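Local coordinates for NADH-rubredoxin oxidoreductase (Clostridium acetobutylicum, PDB 3KLJ), which catalyses the NADH-dependent reduction of rubredoxin through a bound FAD, passing electrons on to the dioxygen-scavenging system of an obligate anaerobe, at residues K138-D141 with E142-K146; L186-D189 with G190-L194; N208-F211 with E212-G215; K361-K364 with A365-S369. All coordinates share one frame; numbering follows the deposited sequence.

Four short-range contacts, each within one continuous run of chain, sample two parts of this FAD-dependent reductase. Interactions 1, 2 and 3 belong to the NADH-binding domain, whereas interaction 4 closes a helix of the C-terminal domain. Interaction 1 is near the cofactor: the Ile139 side chain is about 8 Å from FAD and equally far from that of Tyr131, an FAD-binding residue. In interaction 4 the Lys363 side chain stays about 13 Å from FAD. Interactions 2 and 3 follow one another along the Rossmann-type domain, their nearest atoms about 8 Å apart. Interactions 1 and 4 fall on opposite sides of the chain's centre, their own centres about 44 Å apart.

Interaction 1: K138-D141 with E142-K146; sequences KIKD and ECKNK
Ile139 and Cys143 meet one turn apart on the inner side of helix 133-146, an alpha-helix of the Rossmann-type NADH-binding domain. The Ile139 methyl CG2 stands anti to the backbone N and comes within 3.8 Å of Cys143 SG. Cys143 holds its sulfur beside its own backbone N (chi1 -70°), which turns SG back toward the preceding turn. Beyond the pair lie strands: Ile139 packs on Phe128 and Ile224, and Cys143 reaches Cys222, although no disulfide joins the two cysteines here. On another flank, Lys140 and Lys144 run side by side and point the same way. Lys140 bends at chi3 (82°) and gives its ammonium to Asn58 OD1; Lys144 bends only at its last torsion, leaving the two NZ atoms 4.4 Å apart. That like-charge proximity is probably eased by the carboxylate of Asp141, whose OD1 lies 4.2 Å from Lys144 NZ, beyond salt-bridge range. The backbone bonds run from residue i+4 to residue i throughout; Lys144 N to Lys140 O is weak, while Cys143 N meets Ile139 O at 3.1 Å with an N-H...O angle of 165°.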
# COMPACT_ATOMS: atom_id res chain seq x y z
N LYS A 138 -5.99 -8.58 -16.63
CA LYS A 138 -6.45 -9.95 -16.41
C LYS A 138 -7.79 -9.98 -15.67
O LYS A 138 -8.70 -10.74 -16.02
CB LYS A 138 -5.39 -10.77 -15.66
CG LYS A 138 -4.18 -11.17 -16.49
CD LYS A 138 -3.19 -11.99 -15.66
CE LYS A 138 -1.77 -11.90 -16.21
NZ LYS A 138 -1.61 -12.59 -17.53
N ILE A 139 -7.91 -9.14 -14.63
CA ILE A 139 -9.18 -9.01 -13.92
C ILE A 139 -10.28 -8.43 -14.82
O ILE A 139 -11.40 -8.94 -14.83
CB ILE A 139 -9.05 -8.16 -12.62
CG1 ILE A 139 -8.18 -8.90 -11.60
CG2 ILE A 139 -10.42 -7.90 -12.03
CD1 ILE A 139 -7.41 -8.00 -10.65
N LYS A 140 -9.96 -7.38 -15.57
CA LYS A 140 -10.92 -6.77 -16.51
C LYS A 140 -11.58 -7.83 -17.37
O LYS A 140 -12.80 -7.88 -17.48
CB LYS A 140 -10.23 -5.74 -17.41
CG LYS A 140 -10.08 -4.35 -16.81
CD LYS A 140 -9.84 -3.31 -17.90
CE LYS A 140 -11.15 -2.89 -18.54
NZ LYS A 140 -10.93 -2.17 -19.83
N ASP A 141 -10.75 -8.69 -17.96
CA ASP A 141 -11.21 -9.68 -18.94
C ASP A 141 -11.96 -10.85 -18.34
O ASP A 141 -12.93 -11.32 -18.94
CB ASP A 141 -10.04 -10.17 -19.80
CG ASP A 141 -9.58 -9.13 -20.80
OD1 ASP A 141 -9.16 -8.04 -20.36
OD2 ASP A 141 -9.64 -9.41 -22.02
N GLU A 142 -11.53 -11.33 -17.18
CA GLU A 142 -12.25 -12.43 -16.53
C GLU A 142 -13.64 -11.99 -16.08
O GLU A 142 -14.60 -12.76 -16.18
CB GLU A 142 -11.46 -13.04 -15.37
CG GLU A 142 -10.77 -14.36 -15.69
CD GLU A 142 -11.73 -15.50 -16.04
OE1 GLU A 142 -12.01 -16.35 -15.18
OE2 GLU A 142 -12.20 -15.52 -17.19
N CYS A 143 -13.74 -10.75 -15.60
CA CYS A 143 -15.02 -10.16 -15.18
C CYS A 143 -16.03 -10.11 -16.34
O CYS A 143 -17.20 -10.41 -16.14
CB CYS A 143 -14.83 -8.77 -14.56
SG CYS A 143 -14.01 -8.80 -12.95
N LYS A 144 -15.57 -9.73 -17.53
CA LYS A 144 -16.41 -9.78 -18.73
C LYS A 144 -16.74 -11.23 -19.12
O LYS A 144 -17.85 -11.53 -19.54
CB LYS A 144 -15.74 -9.09 -19.92
CG LYS A 144 -15.42 -7.60 -19.72
CD LYS A 144 -15.11 -6.93 -21.06
CE LYS A 144 -14.26 -5.68 -20.90
NZ LYS A 144 -12.82 -6.02 -20.71
N ASN A 145 -15.74 -12.10 -18.97
CA ASN A 145 -15.84 -13.52 -19.35
C ASN A 145 -16.76 -14.33 -18.41
O ASN A 145 -17.62 -15.07 -18.87
CB ASN A 145 -14.41 -14.11 -19.39
CG ASN A 145 -14.36 -15.57 -19.82
OD1 ASN A 145 -13.57 -16.34 -19.28
ND2 ASN A 145 -15.16 -15.94 -20.82
N LYS A 146 -16.57 -14.16 -17.10
CA LYS A 146 -17.35 -14.87 -16.09
C LYS A 146 -18.69 -14.19 -15.83
O LYS A 146 -19.69 -14.86 -15.57
CB LYS A 146 -16.56 -14.98 -14.78
CG LYS A 146 -15.43 -16.01 -14.79
CD LYS A 146 -15.91 -17.35 -14.23
CE LYS A 146 -14.74 -18.25 -13.86
NZ LYS A 146 -14.35 -19.11 -15.01

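Interaction 2: L186-D189 with G190-L194; sequences LDRD and GGLFL
Asp187 caps the start of helix 188-199, the helix of a beta-alpha-beta unit that links strands 172-175 and 204-206 in the Rossmann-type NADH-binding domain. Its OD2 accepts from Gly190 N at 3.0 Å, the classic side-chain bond of an N-cap. A chi1 of 64° folds the carboxylate over the first turn, and the amide arrives from above the carboxylate plane. Tyr337 OH also bonds OD2, while Arg330 forms a salt bridge with OD1, so both oxygens are held from the C-terminal domain as well. The Asp187 carbonyl continues the turn by accepting from Gly191 N at 3.0 Å.

Arg188 and Leu192 pair on the outer flank. The arginine chain is extended from CG to NE, and methyl CD1 of Leu192 rests over the centre of one guanidinium face, 3.5 Å above its plane. Glu179 forms a salt bridge with Arg188 NE, and NH1 forms a second one, with Asp189 OD2 at 3.5 Å; these carboxylates would help fix the plane on which the methyl lies.

On the inner flank Leu186, just before the helix, lays its side chain over the Gly190-Gly191 backbone, with CG 3.7 Å from Gly190 C. Gly190, with no side chain, lets Leu186 come this close. Leu186 also packs on Ala351 and Ile353 of the C-terminal sheet. Farther along, it crosses Leu194 at about a right angle, CD2 of one leucine lying 4.0 Å from CD2 of the other.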
# COMPACT_ATOMS: atom_id res chain seq x y z
N LEU A 186 -10.97 -0.58 12.28
CA LEU A 186 -12.26 -0.35 12.93
C LEU A 186 -12.47 -1.36 14.06
O LEU A 186 -12.01 -2.51 13.97
CB LEU A 186 -13.37 -0.52 11.90
CG LEU A 186 -14.05 0.67 11.21
CD1 LEU A 186 -13.43 2.04 11.53
CD2 LEU A 186 -14.23 0.46 9.71
N ASP A 187 -13.20 -0.96 15.10
CA ASP A 187 -13.74 -1.93 16.05
C ASP A 187 -14.91 -2.67 15.41
O ASP A 187 -15.26 -2.40 14.25
CB ASP A 187 -14.11 -1.31 17.41
CG ASP A 187 -15.23 -0.26 17.33
OD1 ASP A 187 -15.88 -0.03 18.38
OD2 ASP A 187 -15.48 0.33 16.26
N ARG A 188 -15.51 -3.62 16.14
CA ARG A 188 -16.58 -4.43 15.58
C ARG A 188 -17.74 -3.56 15.12
O ARG A 188 -18.22 -3.70 13.99
CB ARG A 188 -17.05 -5.49 16.58
CG ARG A 188 -18.23 -6.30 16.09
CD ARG A 188 -18.72 -7.29 17.16
NE ARG A 188 -19.89 -8.02 16.69
CZ ARG A 188 -21.15 -7.60 16.85
NH1 ARG A 188 -21.39 -6.44 17.46
NH2 ARG A 188 -22.16 -8.34 16.40
N ASP A 189 -18.19 -2.67 16.00
CA ASP A 189 -19.35 -1.81 15.74
C ASP A 189 -19.06 -0.86 14.56
O ASP A 189 -19.94 -0.56 13.76
CB ASP A 189 -19.72 -1.00 17.00
CG ASP A 189 -20.14 -1.89 18.19
OD1 ASP A 189 -20.16 -1.39 19.32
OD2 ASP A 189 -20.47 -3.08 18.01
N GLY A 190 -17.82 -0.40 14.45
CA GLY A 190 -17.39 0.43 13.31
C GLY A 190 -17.51 -0.33 12.00
O GLY A 190 -18.09 0.17 11.03
N GLY A 191 -16.97 -1.55 11.98
CA GLY A 191 -17.01 -2.40 10.80
C GLY A 191 -18.42 -2.77 10.35
O GLY A 191 -18.69 -2.87 9.15
N LEU A 192 -19.30 -3.01 11.32
CA LEU A 192 -20.69 -3.33 11.01
C LEU A 192 -21.43 -2.09 10.52
O LEU A 192 -22.27 -2.18 9.64
CB LEU A 192 -21.39 -3.95 12.23
CG LEU A 192 -20.95 -5.38 12.57
CD1 LEU A 192 -21.73 -5.90 13.77
CD2 LEU A 192 -21.10 -6.35 11.36
N PHE A 193 -21.10 -0.92 11.09
CA PHE A 193 -21.59 0.34 10.56
C PHE A 193 -21.20 0.45 9.08
O PHE A 193 -22.05 0.72 8.22
CB PHE A 193 -21.05 1.51 11.39
CG PHE A 193 -21.53 2.87 10.94
CD1 PHE A 193 -20.85 3.57 9.94
CD2 PHE A 193 -22.65 3.45 11.53
CE1 PHE A 193 -21.29 4.83 9.53
CE2 PHE A 193 -23.09 4.71 11.13
CZ PHE A 193 -22.42 5.40 10.13
N LEU A 194 -19.92 0.21 8.78
CA LEU A 194 -19.43 0.25 7.42
C LEU A 194 -20.12 -0.81 6.53
O LEU A 194 -20.59 -0.50 5.43
CB LEU A 194 -17.90 0.09 7.39
CG LEU A 194 -17.22 0.12 6.02
CD1 LEU A 194 -17.31 1.53 5.43
CD2 LEU A 194 -15.76 -0.33 6.14

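Interaction 3: N208-F211 with E212-G215; sequences NSNF and EEMG
Met214 folds its thioether back against Phe211 in an oblique Met-aromatic contact: SD lies 5.0 Å from the ring centroid and 64° off the ring normal. The closest ring atom is Phe211 CD2, 3.9 Å from Met214 SD. In the methionine, CG beside the backbone N and an extended chi2 (-179°) carry SD back toward Phe211; the bend at chi3 then turns only the terminal methyl CE. There the sulfur also meets Ser209 CB at 3.8 Å. Phe211 and Met214 both reach Phe150 on strand 149-152, and the phenylalanine touches Ile152, Ile177 and Pro122 besides; together they turn the apolar side of the loop toward the sheet.

Asn210 works on the solvent-facing side. With CG anti to the backbone N (chi1 -174°), its amide reaches forward alongside Glu212 and Glu213, and OD1 takes a weak bond from Glu212 N at 3.4 Å. The amide nitrogen lies against the aliphatic part of Glu213, ND2 being 3.4 Å from CG. The backbone turns tightly: Glu213 N bonds Asn210 O at 2.9 Å and Met214 N bonds Phe211 O at 3.1 Å, both donors standing above the carbonyl planes.

Ser209 OG bonds the Ile176 carbonyl and Glu212 O accepts from His123, tying the loop to its surroundings. The bonds from Glu213 N to Asn210 O and from Met214 N to Phe211 O, each spanning three residues, mark a short 3-10 turn, here leading from strand 204-206 of a Rossmann-type domain to Met214, the N-cap residue of helix 215-220.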
# COMPACT_ATOMS: atom_id res chain seq x y z
N ASN A 208 -18.06 -14.15 8.02
CA ASN A 208 -17.82 -15.47 8.61
C ASN A 208 -17.89 -16.57 7.56
O ASN A 208 -18.56 -17.59 7.75
CB ASN A 208 -18.82 -15.73 9.75
CG ASN A 208 -18.64 -14.77 10.91
OD1 ASN A 208 -19.44 -13.84 11.09
ND2 ASN A 208 -17.58 -14.96 11.68
N SER A 209 -17.19 -16.36 6.44
CA SER A 209 -17.33 -17.24 5.27
C SER A 209 -16.53 -18.52 5.39
O SER A 209 -15.41 -18.52 5.91
CB SER A 209 -16.91 -16.51 3.99
OG SER A 209 -17.64 -15.30 3.83
N ASN A 210 -17.13 -19.61 4.92
CA ASN A 210 -16.41 -20.85 4.63
C ASN A 210 -16.45 -21.05 3.12
O ASN A 210 -17.49 -21.40 2.56
CB ASN A 210 -17.03 -22.05 5.37
CG ASN A 210 -16.21 -23.34 5.21
OD1 ASN A 210 -15.22 -23.39 4.47
ND2 ASN A 210 -16.62 -24.38 5.92
N PHE A 211 -15.31 -20.81 2.47
CA PHE A 211 -15.23 -20.80 1.01
C PHE A 211 -15.46 -22.16 0.35
O PHE A 211 -15.86 -22.22 -0.81
CB PHE A 211 -13.93 -20.15 0.53
CG PHE A 211 -13.77 -18.73 0.99
CD1 PHE A 211 -12.69 -18.36 1.78
CD2 PHE A 211 -14.73 -17.77 0.67
CE1 PHE A 211 -12.56 -17.04 2.23
CE2 PHE A 211 -14.61 -16.45 1.12
CZ PHE A 211 -13.53 -16.09 1.90
N GLU A 212 -15.23 -23.24 1.11
CA GLU A 212 -15.56 -24.60 0.66
C GLU A 212 -17.06 -24.75 0.44
O GLU A 212 -17.51 -25.58 -0.35
CB GLU A 212 -15.11 -25.64 1.69
CG GLU A 212 -13.61 -25.86 1.77
CD GLU A 212 -13.24 -27.31 2.07
OE1 GLU A 212 -14.12 -28.09 2.51
OE2 GLU A 212 -12.07 -27.68 1.85
N GLU A 213 -17.83 -23.93 1.17
CA GLU A 213 -19.29 -23.99 1.15
C GLU A 213 -19.88 -22.94 0.20
O GLU A 213 -21.11 -22.71 0.17
CB GLU A 213 -19.82 -23.77 2.57
CG GLU A 213 -19.13 -24.64 3.63
CD GLU A 213 -19.94 -25.86 4.00
OE1 GLU A 213 -19.50 -27.00 3.71
OE2 GLU A 213 -21.02 -25.68 4.60
N MET A 214 -18.99 -22.30 -0.57
CA MET A 214 -19.38 -21.24 -1.50
C MET A 214 -18.94 -21.57 -2.93
O MET A 214 -18.65 -20.67 -3.73
CB MET A 214 -18.81 -19.89 -1.04
CG MET A 214 -19.23 -19.48 0.38
SD MET A 214 -18.59 -17.88 0.92
CE MET A 214 -19.70 -16.79 0.01
N GLY A 215 -18.92 -22.87 -3.23
CA GLY A 215 -18.49 -23.38 -4.53
C GLY A 215 -19.18 -22.74 -5.72
O GLY A 215 -18.50 -22.28 -6.66

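Interaction 4: K361-K364 with A365-S369; sequences KLKK and AIDSS
Ser368 turns its hydroxyl back along the end of helix 356-367 to reach the carbonyl of Lys364. With chi1 at 65°, OG is tucked back over its own main chain and donates to Lys364 O at 2.7 Å from above the carbonyl plane. Ser368 N bonds the same oxygen, also at 2.7 Å but nearly in line with the C=O, so one acceptor is gripped by two donors of a single residue. One residue earlier in each segment, Lys363 and Asp367 pass each other at a slant. The lysine's bend at chi2 brings CD to 4.1 Å from Asp367 OD2; chi3 bends again, and NZ stays 6.0 Å from that oxygen. Their attraction is therefore at most a loose one. Ile366 faces inward, its CG1 3.3 Å from Leu362 O, and both Leu362 and Ile366 pack on strand 346-353 of the C-terminal domain. Ser369 leaves the helix with positive phi, and its N bonds Ile366 O at 3.0 Å in a Schellman motif; its hydroxyl pairs with Lys346. Main-chain and serine bonds thus close the helix C-terminus, with no salt bridge between the two segments, and the added hydroxyl would further polarise the Lys364 carbonyl.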
# COMPACT_ATOMS: atom_id res chain seq x y z
N LYS A 361 -8.99 15.90 13.83
CA LYS A 361 -8.83 16.49 15.17
C LYS A 361 -8.39 15.43 16.17
O LYS A 361 -7.48 15.65 16.95
CB LYS A 361 -10.14 17.13 15.65
CG LYS A 361 -10.49 18.43 14.96
CD LYS A 361 -11.83 18.92 15.48
CE LYS A 361 -12.25 20.23 14.83
NZ LYS A 361 -12.71 20.04 13.41
N LEU A 362 -9.05 14.27 16.12
CA LEU A 362 -8.70 13.14 16.99
C LEU A 362 -7.29 12.64 16.70
O LEU A 362 -6.52 12.37 17.62
CB LEU A 362 -9.72 12.00 16.84
CG LEU A 362 -11.12 12.27 17.43
CD1 LEU A 362 -12.09 11.24 16.90
CD2 LEU A 362 -11.11 12.25 18.96
N LYS A 363 -6.94 12.56 15.42
CA LYS A 363 -5.59 12.23 14.95
C LYS A 363 -4.54 13.13 15.58
O LYS A 363 -3.55 12.65 16.15
CB LYS A 363 -5.53 12.37 13.42
CG LYS A 363 -4.44 11.57 12.72
CD LYS A 363 -3.79 12.33 11.54
CE LYS A 363 -4.80 12.97 10.57
NZ LYS A 363 -4.11 13.89 9.59
N LYS A 364 -4.77 14.44 15.49
CA LYS A 364 -3.86 15.45 16.04
C LYS A 364 -3.71 15.28 17.55
O LYS A 364 -2.59 15.27 18.06
CB LYS A 364 -4.34 16.87 15.69
CG LYS A 364 -3.92 17.36 14.30
CD LYS A 364 -4.52 18.73 13.98
CE LYS A 364 -3.76 19.46 12.89
NZ LYS A 364 -3.86 18.80 11.55
N ALA A 365 -4.84 15.14 18.24
CA ALA A 365 -4.86 14.88 19.68
C ALA A 365 -4.04 13.64 20.08
O ALA A 365 -3.24 13.70 21.02
CB ALA A 365 -6.29 14.74 20.18
N ILE A 366 -4.25 12.54 19.36
CA ILE A 366 -3.47 11.31 19.56
C ILE A 366 -1.98 11.56 19.29
O ILE A 366 -1.14 11.30 20.16
CB ILE A 366 -3.98 10.16 18.66
CG1 ILE A 366 -5.36 9.70 19.13
CG2 ILE A 366 -3.00 8.98 18.67
CD1 ILE A 366 -6.17 8.98 18.09
N ASP A 367 -1.68 12.09 18.10
CA ASP A 367 -0.30 12.32 17.66
C ASP A 367 0.46 13.27 18.58
O ASP A 367 1.61 13.01 18.92
CB ASP A 367 -0.25 12.84 16.22
CG ASP A 367 -0.50 11.75 15.19
OD1 ASP A 367 -0.70 10.57 15.57
OD2 ASP A 367 -0.50 12.07 13.98
N SER A 368 -0.18 14.37 18.97
CA SER A 368 0.43 15.36 19.88
C SER A 368 0.36 14.92 21.34
O SER A 368 0.90 15.58 22.22
CB SER A 368 -0.24 16.73 19.71
OG SER A 368 -1.60 16.68 20.12
N SER A 369 -0.32 13.80 21.58
CA SER A 369 -0.44 13.19 22.91
C SER A 369 -1.06 14.15 23.92
O SER A 369 -0.54 14.36 25.03
CB SER A 369 0.91 12.64 23.39
OG SER A 369 0.81 12.04 24.67